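Cutinase-like protein (Cryptococcus sp., PDB 2CZQ) probably hydrolyses carboxylic ester bonds, as a cutinase-family enzyme with the alpha/beta-hydrolase fold. Local coordinates at residues 165-170 against 178-183; 133-138 against 159-164; 86-91 against 115-120; 22-27 against 82-87; 13-18 against 48-53. One frame throughout, in Å; residues are numbered along the deposited sequence.

Contact 1 of 5, residues 165-170 against 178-183; sequences DGVCDT and AQHLSY
Asp-165 OD2 takes the main bonds from both His-180 and Tyr-183. The imidazole N-H at His-180 ND1 reaches Asp-165 OD2 over 2.8 Å in a nearly straight bond (168°), arriving on the syn side and somewhat out of the carboxylate plane, while OD2 itself stays almost in the ring plane. On the anti lone pair of the same oxygen sits the hydroxyl of Tyr-183, whose OH donates to Asp-165 OD2 at 2.6 Å and accepts in turn from the backbone N-H of Ala-162. Asp-165 OD1 accepts the amide of Val-167 (N to OD1 2.9 Å) in an Asx turn, and a weak second bond from His-180 ND1. At the far side of the imidazole, NE2 is hydrogen-bonded to Ser-85 OG, a chain of groups consistent with the Ser-His-Asp triad of alpha/beta hydrolases. Val-167 covers one face of the ring, its CG2 lying 3.5 Å from the His-180 centroid in a CH-pi contact almost on the normal. Cys-168, disulfide-linked to Cys-161, brings SG within 3.6 Å of Tyr-183 OH. The backbone oxygens are used as well, that of His-180 by Tyr-84 OH and that of Gln-179 by Ser-182 OG, 2.7 Å from it.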
# COMPACT_ATOMS: atom_id res chain seq x y z
N ASP A 165 9.92 0.94 -13.76
CA ASP A 165 10.16 1.71 -12.54
C ASP A 165 11.38 1.09 -11.85
O ASP A 165 11.29 -0.03 -11.37
CB ASP A 165 8.92 1.65 -11.65
CG ASP A 165 9.14 2.21 -10.26
OD1 ASP A 165 10.30 2.50 -9.88
OD2 ASP A 165 8.17 2.39 -9.49
N GLY A 166 12.50 1.80 -11.82
CA GLY A 166 13.74 1.23 -11.33
C GLY A 166 13.79 0.88 -9.85
O GLY A 166 14.72 0.21 -9.41
N VAL A 167 12.81 1.35 -9.08
CA VAL A 167 12.78 1.07 -7.65
C VAL A 167 12.20 -0.32 -7.36
O VAL A 167 12.72 -1.05 -6.51
CB VAL A 167 11.99 2.17 -6.89
CG1 VAL A 167 11.85 1.84 -5.42
CG2 VAL A 167 12.67 3.53 -7.08
N CYS A 168 11.13 -0.68 -8.06
CA CYS A 168 10.48 -1.98 -7.90
C CYS A 168 10.85 -2.99 -8.99
O CYS A 168 10.63 -4.19 -8.81
CB CYS A 168 8.95 -1.83 -7.80
SG CYS A 168 8.18 -0.96 -9.17
N ASP A 169 11.42 -2.50 -10.09
CA ASP A 169 11.73 -3.29 -11.27
C ASP A 169 13.17 -3.01 -11.70
O ASP A 169 13.43 -2.16 -12.56
CB ASP A 169 10.74 -2.93 -12.39
CG ASP A 169 11.00 -3.65 -13.69
OD1 ASP A 169 11.96 -4.45 -13.79
OD2 ASP A 169 10.25 -3.44 -14.67
N THR A 170 14.11 -3.72 -11.09
CA THR A 170 15.51 -3.51 -11.43
C THR A 170 15.90 -4.23 -12.72
O THR A 170 17.00 -4.03 -13.23
CB THR A 170 16.47 -3.91 -10.30
OG1 THR A 170 16.36 -5.32 -10.05
CG2 THR A 170 16.12 -3.21 -8.98
N ALA A 178 11.00 8.41 -14.53
CA ALA A 178 9.62 8.85 -14.74
C ALA A 178 8.62 7.79 -14.32
O ALA A 178 7.55 8.10 -13.79
CB ALA A 178 9.40 9.27 -16.18
N GLN A 179 8.96 6.53 -14.56
CA GLN A 179 8.07 5.43 -14.25
C GLN A 179 7.79 5.35 -12.74
O GLN A 179 6.66 5.07 -12.33
CB GLN A 179 8.63 4.12 -14.78
CG GLN A 179 8.56 3.99 -16.30
CD GLN A 179 9.57 4.85 -17.05
OE1 GLN A 179 10.55 5.35 -16.49
NE2 GLN A 179 9.33 5.02 -18.34
N HIS A 180 8.80 5.63 -11.92
CA HIS A 180 8.60 5.65 -10.47
C HIS A 180 7.71 6.79 -10.02
O HIS A 180 7.05 6.70 -8.98
CB HIS A 180 9.93 5.74 -9.71
CG HIS A 180 9.79 5.49 -8.24
ND1 HIS A 180 9.27 4.32 -7.74
CD2 HIS A 180 10.10 6.25 -7.16
CE1 HIS A 180 9.26 4.37 -6.42
NE2 HIS A 180 9.77 5.53 -6.04
N LEU A 181 7.71 7.87 -10.80
CA LEU A 181 6.97 9.08 -10.47
C LEU A 181 5.57 9.10 -11.09
O LEU A 181 4.81 10.03 -10.86
CB LEU A 181 7.76 10.32 -10.93
CG LEU A 181 9.22 10.41 -10.45
CD1 LEU A 181 9.91 11.61 -11.06
CD2 LEU A 181 9.30 10.46 -8.93
N SER A 182 5.23 8.07 -11.86
CA SER A 182 4.03 8.05 -12.70
C SER A 182 2.73 7.80 -11.93
O SER A 182 1.66 8.22 -12.37
CB SER A 182 4.18 7.00 -13.82
OG SER A 182 4.16 5.68 -13.29
N TYR A 183 2.84 7.12 -10.80
CA TYR A 183 1.66 6.55 -10.16
C TYR A 183 0.54 7.52 -9.83
O TYR A 183 -0.62 7.16 -10.03
CB TYR A 183 2.03 5.75 -8.91
CG TYR A 183 3.01 4.65 -9.18
CD1 TYR A 183 2.60 3.41 -9.66
CD2 TYR A 183 4.37 4.84 -8.94
CE1 TYR A 183 3.51 2.39 -9.90
CE2 TYR A 183 5.29 3.83 -9.17
CZ TYR A 183 4.86 2.61 -9.66
OH TYR A 183 5.74 1.59 -9.89

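Contact 2 of 5, residues 133-138 against 159-164; sequences TTTRNV and DVCAYG
Thr-134 approaches the ring of Tyr-163 at its edge, with OG1 close to the ring plane and 3.7 Å from CD2 of Tyr-163; the two side chains cross at about a right angle. Methyl CG2 of Thr-135 comes at the ring obliquely, and the imidazole of His-172 stacks on the phenol. A second flat group, the guanidinium of Arg-136, takes no part across the segments and carries CG2 of Thr-133 over the centre of one face, 3.8 Å above its plane. Thr-135 does most of the joining. Its CG2 rests 3.4 Å from Tyr-163 CA, and its hydroxyl OG1 donates to the carbonyl O of Cys-161 at 2.8 Å, meeting the oxygen at a C=O...donor angle of 137° and only modestly tilted from the carbonyl plane. With OG1 between the backbone N and the carbonyl carbon (chi1 57°), the hydroxyl faces the carbonyl of the opposite segment. The type I turn 133-136, closed by Arg-136 N to Thr-133 O at 3.0 Å, presents Thr-134 and Thr-135 together to the chain leaving strand 157-160 of the parallel sheet. Thr-134 OG1 is held from outside by Asp-128 OD2, and Cys-161 SG is tied to Cys-168 by a disulfide. The N-H of Ala-162 belongs to the same peptide as the Cys-161 carbonyl and is bound to Tyr-183 OH. That peptide, just beyond the strand, therefore has both of its polar atoms bonded to side-chain hydroxyls, which would help to fix its orientation at the start of the loop leading to Asp-165.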
# COMPACT_ATOMS: atom_id res chain seq x y z
N THR A 133 0.91 -8.74 -15.95
CA THR A 133 1.99 -9.46 -15.29
C THR A 133 3.39 -9.08 -15.76
O THR A 133 4.35 -9.79 -15.44
CB THR A 133 1.79 -10.98 -15.45
OG1 THR A 133 1.65 -11.28 -16.85
CG2 THR A 133 0.48 -11.44 -14.82
N THR A 134 3.53 -7.98 -16.49
CA THR A 134 4.83 -7.69 -17.10
C THR A 134 5.93 -7.38 -16.09
O THR A 134 7.11 -7.46 -16.42
CB THR A 134 4.76 -6.56 -18.14
OG1 THR A 134 4.38 -5.33 -17.51
CG2 THR A 134 3.70 -6.84 -19.21
N THR A 135 5.55 -7.02 -14.86
CA THR A 135 6.52 -6.81 -13.79
C THR A 135 6.34 -7.81 -12.66
O THR A 135 6.81 -7.57 -11.54
CB THR A 135 6.43 -5.39 -13.22
OG1 THR A 135 5.09 -5.16 -12.77
CG2 THR A 135 6.71 -4.35 -14.30
N ARG A 136 5.69 -8.94 -12.92
CA ARG A 136 5.54 -9.92 -11.86
C ARG A 136 6.87 -10.51 -11.41
O ARG A 136 7.10 -10.72 -10.22
CB ARG A 136 4.57 -11.03 -12.24
CG ARG A 136 4.38 -12.05 -11.13
CD ARG A 136 3.08 -12.80 -11.17
NE ARG A 136 1.94 -11.90 -11.01
CZ ARG A 136 0.68 -12.29 -11.11
NH1 ARG A 136 0.38 -13.56 -11.36
NH2 ARG A 136 -0.30 -11.40 -10.96
N ASN A 137 7.76 -10.76 -12.38
CA ASN A 137 8.99 -11.51 -12.12
C ASN A 137 10.22 -10.63 -12.13
O ASN A 137 11.21 -10.91 -12.82
CB ASN A 137 9.10 -12.67 -13.08
CG ASN A 137 7.85 -13.50 -13.09
OD1 ASN A 137 7.42 -13.97 -12.04
ND2 ASN A 137 7.23 -13.64 -14.26
N VAL A 138 10.14 -9.57 -11.34
CA VAL A 138 11.25 -8.65 -11.14
C VAL A 138 11.37 -8.33 -9.65
O VAL A 138 10.40 -8.45 -8.90
CB VAL A 138 11.10 -7.33 -11.97
CG1 VAL A 138 10.93 -7.64 -13.45
CG2 VAL A 138 9.94 -6.47 -11.46
N ASP A 159 0.57 -5.48 -5.33
CA ASP A 159 1.84 -4.77 -5.42
C ASP A 159 2.03 -4.33 -6.87
O ASP A 159 2.37 -5.13 -7.75
CB ASP A 159 2.99 -5.66 -4.93
CG ASP A 159 4.28 -4.90 -4.74
OD1 ASP A 159 4.30 -3.68 -5.06
OD2 ASP A 159 5.30 -5.44 -4.28
N VAL A 160 1.77 -3.05 -7.09
CA VAL A 160 1.73 -2.47 -8.42
C VAL A 160 3.07 -1.85 -8.75
O VAL A 160 3.54 -0.93 -8.07
CB VAL A 160 0.60 -1.42 -8.52
CG1 VAL A 160 0.49 -0.87 -9.93
CG2 VAL A 160 -0.73 -2.00 -8.06
N CYS A 161 3.70 -2.37 -9.81
CA CYS A 161 5.00 -1.90 -10.24
C CYS A 161 4.91 -1.56 -11.71
O CYS A 161 4.68 -2.44 -12.54
CB CYS A 161 6.07 -2.96 -10.00
SG CYS A 161 7.72 -2.44 -10.52
N ALA A 162 5.05 -0.28 -12.03
CA ALA A 162 5.03 0.17 -13.42
C ALA A 162 6.22 -0.43 -14.14
O ALA A 162 7.33 -0.43 -13.62
CB ALA A 162 5.09 1.69 -13.48
N TYR A 163 6.00 -0.92 -15.36
CA TYR A 163 7.09 -1.47 -16.14
C TYR A 163 8.20 -0.44 -16.24
O TYR A 163 7.98 0.70 -16.64
CB TYR A 163 6.61 -1.87 -17.53
CG TYR A 163 7.65 -2.59 -18.34
CD1 TYR A 163 8.62 -1.89 -19.06
CD2 TYR A 163 7.68 -3.98 -18.39
CE1 TYR A 163 9.58 -2.55 -19.81
CE2 TYR A 163 8.63 -4.66 -19.15
CZ TYR A 163 9.58 -3.93 -19.86
OH TYR A 163 10.54 -4.58 -20.61
N GLY A 164 9.41 -0.84 -15.87
CA GLY A 164 10.54 0.05 -15.96
C GLY A 164 10.71 1.05 -14.83
O GLY A 164 11.58 1.91 -14.92

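Contact 3 of 5, residues 86-91 against 115-120; sequences QGAAAT and GNPDHK
Ala-88 and Ala-89 pack against Asn-116, Pro-117 and Asp-118, bringing the first turn of helix 86-98 up to the loop that follows strand 108-114. In the alpha/beta-hydrolase fold this is the helix that starts at the presumed nucleophile elbow, and the methyls of two successive alanines are what the loop meets. The methyl CB of Ala-88 lies 3.7 Å from Asn-116 OD1 and, a little farther off, 4.2 Å from CD of the Pro-117 ring. One residue on, Ala-89 CB meets the same proline at CG, also 4.2 Å away. Asp-118 OD2 comes nearer than any of these, 3.4 Å from Ala-89 CA, resting against the helix backbone and methyl. Every one of these contacts is van der Waals in kind; the polar bonds run within each segment or outward. In the next shell, a type I turn from Asn-116 to His-119 is closed by His-119 N to Asn-116 O at 3.1 Å. Across it Asn-116 OD1 accepts from Asp-118 N at 2.9 Å, an Asx turn in which the donor stands well above the amide plane (73°) and the N-H...O angle is 151°. Other polar atoms of these two side chains have partners outside the segments: Asn-116 ND2 is held by Asp-159 OD2 of strand 157-160, and Asp-118 OD1 by Gln-146 NE2 of helix 143-146. On the helix side, the carbonyl O of Gly-87 receives Thr-91 N and Thr-91 OG1 from opposite faces of its plane, with OG1 at 2.8 Å.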
# COMPACT_ATOMS: atom_id res chain seq x y z
N GLN A 86 9.29 4.63 -0.42
CA GLN A 86 9.70 4.37 0.96
C GLN A 86 8.51 3.90 1.81
O GLN A 86 8.65 3.03 2.68
CB GLN A 86 10.35 5.59 1.60
CG GLN A 86 10.79 5.31 3.03
CD GLN A 86 11.68 6.35 3.67
OE1 GLN A 86 12.13 6.13 4.79
NE2 GLN A 86 11.93 7.48 3.01
N GLY A 87 7.34 4.48 1.57
CA GLY A 87 6.13 4.11 2.29
C GLY A 87 5.66 2.70 2.02
O GLY A 87 5.05 2.07 2.89
N ALA A 88 5.93 2.19 0.82
CA ALA A 88 5.65 0.79 0.52
C ALA A 88 6.55 -0.12 1.36
O ALA A 88 6.07 -1.09 1.94
CB ALA A 88 5.82 0.51 -0.97
N ALA A 89 7.84 0.20 1.44
CA ALA A 89 8.76 -0.56 2.27
C ALA A 89 8.32 -0.53 3.74
O ALA A 89 8.29 -1.56 4.41
CB ALA A 89 10.18 -0.04 2.11
N ALA A 90 7.95 0.65 4.23
CA ALA A 90 7.49 0.77 5.61
C ALA A 90 6.26 -0.11 5.87
O ALA A 90 6.12 -0.70 6.95
CB ALA A 90 7.18 2.21 5.96
N THR A 91 5.39 -0.21 4.87
CA THR A 91 4.19 -1.03 4.96
C THR A 91 4.54 -2.52 4.96
O THR A 91 4.02 -3.28 5.77
CB THR A 91 3.24 -0.70 3.80
OG1 THR A 91 2.85 0.68 3.88
CG2 THR A 91 1.93 -1.47 3.94
N GLY A 115 5.33 1.23 -6.50
CA GLY A 115 6.75 1.56 -6.52
C GLY A 115 7.50 0.98 -5.33
O GLY A 115 8.28 1.67 -4.67
N ASN A 116 7.28 -0.30 -5.06
CA ASN A 116 7.76 -0.95 -3.84
C ASN A 116 9.23 -1.34 -3.91
O ASN A 116 9.59 -2.22 -4.69
CB ASN A 116 6.91 -2.20 -3.62
CG ASN A 116 7.26 -2.94 -2.35
OD1 ASN A 116 7.94 -2.42 -1.47
ND2 ASN A 116 6.77 -4.17 -2.26
N PRO A 117 10.10 -0.75 -3.09
CA PRO A 117 11.51 -1.17 -3.06
C PRO A 117 11.66 -2.64 -2.68
O PRO A 117 12.66 -3.27 -3.02
CB PRO A 117 12.12 -0.29 -1.97
CG PRO A 117 11.21 0.89 -1.86
CD PRO A 117 9.85 0.33 -2.12
N ASP A 118 10.66 -3.19 -1.98
CA ASP A 118 10.69 -4.57 -1.51
C ASP A 118 9.97 -5.53 -2.45
O ASP A 118 9.64 -6.65 -2.06
CB ASP A 118 10.08 -4.67 -0.11
CG ASP A 118 10.83 -3.86 0.90
OD1 ASP A 118 12.01 -3.51 0.64
OD2 ASP A 118 10.30 -3.55 1.99
N HIS A 119 9.73 -5.10 -3.68
CA HIS A 119 9.06 -5.92 -4.67
C HIS A 119 9.82 -7.24 -4.85
O HIS A 119 11.04 -7.24 -5.01
CB HIS A 119 8.97 -5.11 -5.96
CG HIS A 119 8.17 -5.75 -7.04
ND1 HIS A 119 6.87 -5.41 -7.35
CD2 HIS A 119 8.52 -6.72 -7.92
CE1 HIS A 119 6.46 -6.14 -8.37
NE2 HIS A 119 7.44 -6.94 -8.73
N LYS A 120 9.09 -8.35 -4.82
CA LYS A 120 9.70 -9.67 -4.86
C LYS A 120 9.23 -10.45 -6.07
O LYS A 120 8.03 -10.67 -6.25
CB LYS A 120 9.38 -10.47 -3.59
CG LYS A 120 9.87 -11.91 -3.65
CD LYS A 120 9.58 -12.69 -2.39
CE LYS A 120 9.71 -14.19 -2.61
NZ LYS A 120 11.12 -14.60 -2.84

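Contact 4 of 5, residues 22-27 against 82-87; sequences GQSAGF and QGYSQG
Phe-27 and Gln-82 lie stacked but antiparallel, each running toward the root of the other, the phenyl and amide planes only 16° apart. CB of Gln-82 sits over the middle of the ring, 3.6 Å from its centroid and close to the normal, a CH-pi contact. From there the glutamine chain runs extended beyond CG (chi2 168°), back across the ring towards its root, where OE1 of Gln-82 comes within 3.7 Å of Phe-27 CB. The far tip of the ring works edge-on: Phe-27 CZ is 3.4 Å from Gly-83 C, and the same atom is 3.6 Å from Tyr-84 N, both of them near the ring plane. It also touches the CB of Tyr-84, at 3.9 Å from CZ of Phe-27. Ser-24 fills in beside this, with OG 3.8 Å from Tyr-84 CD2, approaching the phenol obliquely. That hydroxyl also accepts from Gly-26 N at 3.0 Å, an ST turn, and has a further partner in Glu-19 OE1. Beyond Tyr-84 the chain bends sharply at Ser-85, whose positive phi (60°) and Gly-x-Ser-x-Gly setting are consistent with the nucleophile elbow between strand and helix. Phe-27 stands at the N-cap position before helix 28-37, and Asn-31 of that helix accepts from Gln-82 NE2. Strand 78-84 runs between strands 9-14 and 108-114, so the phenyl ring also touches Asn-13 on one neighbouring strand and Phe-112 and Ile-114 on the other, while Gln-82 reaches Met-30 and Ile-34 of the helix.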
# COMPACT_ATOMS: atom_id res chain seq x y z
N GLY A 22 1.37 14.64 4.98
CA GLY A 22 0.07 14.78 4.35
C GLY A 22 -0.16 13.54 3.51
O GLY A 22 0.68 12.64 3.49
N GLN A 23 -1.29 13.49 2.81
CA GLN A 23 -1.58 12.34 1.97
C GLN A 23 -0.57 12.23 0.84
O GLN A 23 -0.18 13.23 0.23
CB GLN A 23 -3.00 12.42 1.41
CG GLN A 23 -3.41 11.14 0.70
CD GLN A 23 -4.84 11.13 0.18
OE1 GLN A 23 -5.31 10.07 -0.22
NE2 GLN A 23 -5.51 12.27 0.16
N SER A 24 -0.13 11.01 0.54
CA SER A 24 0.74 10.80 -0.60
C SER A 24 -0.00 11.11 -1.90
O SER A 24 -1.18 10.74 -2.07
CB SER A 24 1.21 9.35 -0.65
OG SER A 24 1.99 9.10 -1.80
N ALA A 25 0.69 11.77 -2.82
CA ALA A 25 0.16 11.96 -4.16
C ALA A 25 -0.18 10.62 -4.81
O ALA A 25 -1.04 10.57 -5.69
CB ALA A 25 1.16 12.72 -5.02
N GLY A 26 0.49 9.55 -4.38
CA GLY A 26 0.23 8.23 -4.91
C GLY A 26 -1.19 7.72 -4.73
O GLY A 26 -1.62 6.86 -5.48
N PHE A 27 -1.91 8.25 -3.73
CA PHE A 27 -3.23 7.72 -3.39
C PHE A 27 -4.35 8.74 -3.42
O PHE A 27 -5.49 8.39 -3.17
CB PHE A 27 -3.20 6.99 -2.04
CG PHE A 27 -2.04 6.07 -1.93
CD1 PHE A 27 -1.99 4.92 -2.71
CD2 PHE A 27 -0.95 6.40 -1.15
CE1 PHE A 27 -0.89 4.09 -2.68
CE2 PHE A 27 0.17 5.57 -1.10
CZ PHE A 27 0.20 4.42 -1.87
N GLN A 82 -1.84 1.42 2.46
CA GLN A 82 -1.33 1.89 1.18
C GLN A 82 0.07 2.43 1.39
O GLN A 82 0.31 3.16 2.34
CB GLN A 82 -2.22 3.00 0.64
CG GLN A 82 -3.67 2.60 0.46
CD GLN A 82 -4.59 3.77 0.21
OE1 GLN A 82 -4.39 4.85 0.77
NE2 GLN A 82 -5.61 3.57 -0.62
N GLY A 83 0.99 2.09 0.49
CA GLY A 83 2.34 2.62 0.59
C GLY A 83 2.97 2.87 -0.76
O GLY A 83 2.83 2.05 -1.67
N TYR A 84 3.65 4.01 -0.88
CA TYR A 84 4.35 4.39 -2.10
C TYR A 84 5.84 4.54 -1.80
O TYR A 84 6.22 5.30 -0.91
CB TYR A 84 3.79 5.72 -2.62
CG TYR A 84 4.59 6.36 -3.74
CD1 TYR A 84 5.03 5.63 -4.85
CD2 TYR A 84 4.93 7.71 -3.67
CE1 TYR A 84 5.76 6.23 -5.87
CE2 TYR A 84 5.66 8.32 -4.67
CZ TYR A 84 6.08 7.58 -5.77
OH TYR A 84 6.80 8.21 -6.76
N SER A 85 6.67 3.83 -2.57
CA SER A 85 8.12 4.00 -2.52
C SER A 85 8.62 3.70 -1.10
O SER A 85 8.36 2.60 -0.60
CB SER A 85 8.53 5.38 -3.05
OG SER A 85 9.90 5.39 -3.37
N GLN A 86 9.29 4.63 -0.42
CA GLN A 86 9.70 4.37 0.96
C GLN A 86 8.51 3.90 1.81
O GLN A 86 8.65 3.03 2.68
CB GLN A 86 10.35 5.59 1.60
CG GLN A 86 10.79 5.31 3.03
CD GLN A 86 11.68 6.35 3.67
OE1 GLN A 86 12.13 6.13 4.79
NE2 GLN A 86 11.93 7.48 3.01
N GLY A 87 7.34 4.48 1.57
CA GLY A 87 6.13 4.11 2.29
C GLY A 87 5.66 2.70 2.02
O GLY A 87 5.05 2.07 2.89

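Contact 5 of 5, residues 13-18 against 48-53; sequences NTRGTG and YTADFS. With EDO (1,2-ethanediol), chain D.
Arg-15 runs past Tyr-48 in the opposite direction, with Ala-50 packed along its shaft. Beyond CB, CG lies between the backbone N and the carbonyl carbon (chi1 75°), 4.2 Å from CB of Ala-50, and the chain stays extended to NE. Arg-15 NE is 3.9 Å from that Ala-50 methyl and is bonded to Glu-19 O. At CZ the methyl of Ala-50 covers the centre of one guanidinium face, 3.7 Å above the plane. NH1 packs 3.6 Å from CD1 of Tyr-48 and makes a weak bond to the Tyr-48 carbonyl. The tip, NH2, gives the stronger one, 2.9 Å to Tyr-48 O with an N-H...O angle of 148°, and reaches water 1 at 3.0 Å. Tyr-48 OH donates to the backbone O of Arg-15 at 2.7 Å. Gly-18 N bonds to Ala-50 O at 3.2 Å, and Thr-17 O accepts from O2 of an ethanediol, probably from the crystallisation liquor. Segment 13-18 holds the end of strand 9-14 and the loop that leaves it, and Thr-17 OG1 is bonded to Gln-86 NE2, just after the presumed nucleophile Ser-85; this placement is consistent with the oxyanion-hole region of cutinases.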
# COMPACT_ATOMS: atom_id res chain seq x y z
N ASN A 13 -2.20 5.55 4.67
CA ASN A 13 -1.26 5.68 3.56
C ASN A 13 0.06 6.25 4.02
O ASN A 13 0.10 7.23 4.78
CB ASN A 13 -1.86 6.49 2.40
CG ASN A 13 -1.91 7.98 2.67
OD1 ASN A 13 -1.08 8.74 2.17
ND2 ASN A 13 -2.88 8.41 3.47
N THR A 14 1.14 5.62 3.56
CA THR A 14 2.49 6.02 3.90
C THR A 14 3.19 6.50 2.63
O THR A 14 3.26 5.78 1.63
CB THR A 14 3.24 4.85 4.55
OG1 THR A 14 2.46 4.35 5.64
CG2 THR A 14 4.54 5.32 5.19
N ARG A 15 3.70 7.72 2.70
CA ARG A 15 4.16 8.44 1.52
C ARG A 15 5.61 8.14 1.16
O ARG A 15 6.34 7.48 1.90
CB ARG A 15 3.98 9.94 1.74
CG ARG A 15 5.00 10.56 2.67
CD ARG A 15 4.55 11.89 3.20
NE ARG A 15 5.57 12.61 3.96
CZ ARG A 15 5.83 12.41 5.24
NH1 ARG A 15 5.18 11.48 5.93
NH2 ARG A 15 6.75 13.15 5.85
N GLY A 16 6.01 8.63 -0.01
CA GLY A 16 7.37 8.49 -0.48
C GLY A 16 8.30 9.57 0.03
O GLY A 16 7.87 10.63 0.50
N THR A 17 9.60 9.29 -0.07
CA THR A 17 10.66 10.24 0.24
C THR A 17 10.37 11.60 -0.36
O THR A 17 10.07 11.70 -1.56
CB THR A 17 12.00 9.73 -0.32
OG1 THR A 17 12.21 8.38 0.12
CG2 THR A 17 13.18 10.53 0.24
N GLY A 18 10.46 12.64 0.46
CA GLY A 18 10.33 14.00 -0.02
C GLY A 18 8.92 14.54 -0.13
O GLY A 18 8.74 15.75 -0.25
N TYR A 48 5.94 10.27 9.75
CA TYR A 48 7.37 9.97 9.82
C TYR A 48 8.09 10.95 8.93
O TYR A 48 7.46 11.76 8.25
CB TYR A 48 7.67 8.50 9.47
CG TYR A 48 7.73 8.12 8.00
CD1 TYR A 48 6.67 8.38 7.13
CD2 TYR A 48 8.83 7.42 7.51
CE1 TYR A 48 6.74 8.00 5.79
CE2 TYR A 48 8.91 7.03 6.18
CZ TYR A 48 7.87 7.32 5.33
OH TYR A 48 7.97 6.91 4.02
N THR A 49 9.42 10.91 8.95
CA THR A 49 10.20 11.91 8.23
C THR A 49 10.20 11.70 6.72
O THR A 49 10.39 12.66 5.98
CB THR A 49 11.66 11.95 8.71
OG1 THR A 49 12.20 10.63 8.67
CG2 THR A 49 11.76 12.39 10.18
N ALA A 50 10.04 10.46 6.27
CA ALA A 50 10.18 10.12 4.85
C ALA A 50 11.47 10.73 4.29
O ALA A 50 11.48 11.37 3.24
CB ALA A 50 8.94 10.59 4.06
N ASP A 51 12.57 10.53 5.02
CA ASP A 51 13.85 11.12 4.65
C ASP A 51 14.62 10.19 3.71
O ASP A 51 14.28 9.01 3.57
CB ASP A 51 14.68 11.50 5.88
CG ASP A 51 15.11 10.30 6.70
OD1 ASP A 51 15.98 9.54 6.22
OD2 ASP A 51 14.64 10.05 7.82
N PHE A 52 15.65 10.72 3.06
CA PHE A 52 16.31 9.95 2.02
C PHE A 52 17.08 8.73 2.52
O PHE A 52 17.43 7.86 1.72
CB PHE A 52 17.18 10.82 1.09
CG PHE A 52 18.47 11.29 1.69
CD1 PHE A 52 19.56 10.42 1.82
CD2 PHE A 52 18.62 12.60 2.10
CE1 PHE A 52 20.76 10.86 2.37
CE2 PHE A 52 19.82 13.05 2.64
CZ PHE A 52 20.88 12.18 2.78
N SER A 53 17.35 8.64 3.82
CA SER A 53 18.11 7.50 4.35
C SER A 53 17.44 6.16 4.10
O SER A 53 18.12 5.14 4.01
CB SER A 53 18.38 7.66 5.85
OG SER A 53 17.24 7.32 6.63
C1 EDO D . 9.95 9.64 -5.38
O1 EDO D . 10.38 10.97 -5.20
C2 EDO D . 8.90 9.32 -4.34
O2 EDO D . 9.45 9.32 -3.05
O HOH W 1 8.47 14.94 4.16
O HOH W 2 10.87 13.98 3.25

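How the contacts relate
Contacts 3 and 4 are wholly buried and lie nearest the chain's centre; they share Gln-86 and Gly-87, the start of the helix just after the presumed nucleophile, and both are held across the segments by van der Waals packing, contact 4 with a CH-pi contact. Contact 1, also buried, is instead polar, gathering its bonds on a carboxylate, and reaches contact 4 through His-180 NE2 to Ser-85 OG. Contact 2 is tied to contact 1 by the Cys-161 to Cys-168 disulfide, and includes the exposed Thr-134 and Tyr-163. Contact 5, only partly buried, includes waters and an ethanediol; it joins contact 4 by neighbouring strands 9-14 and 78-84.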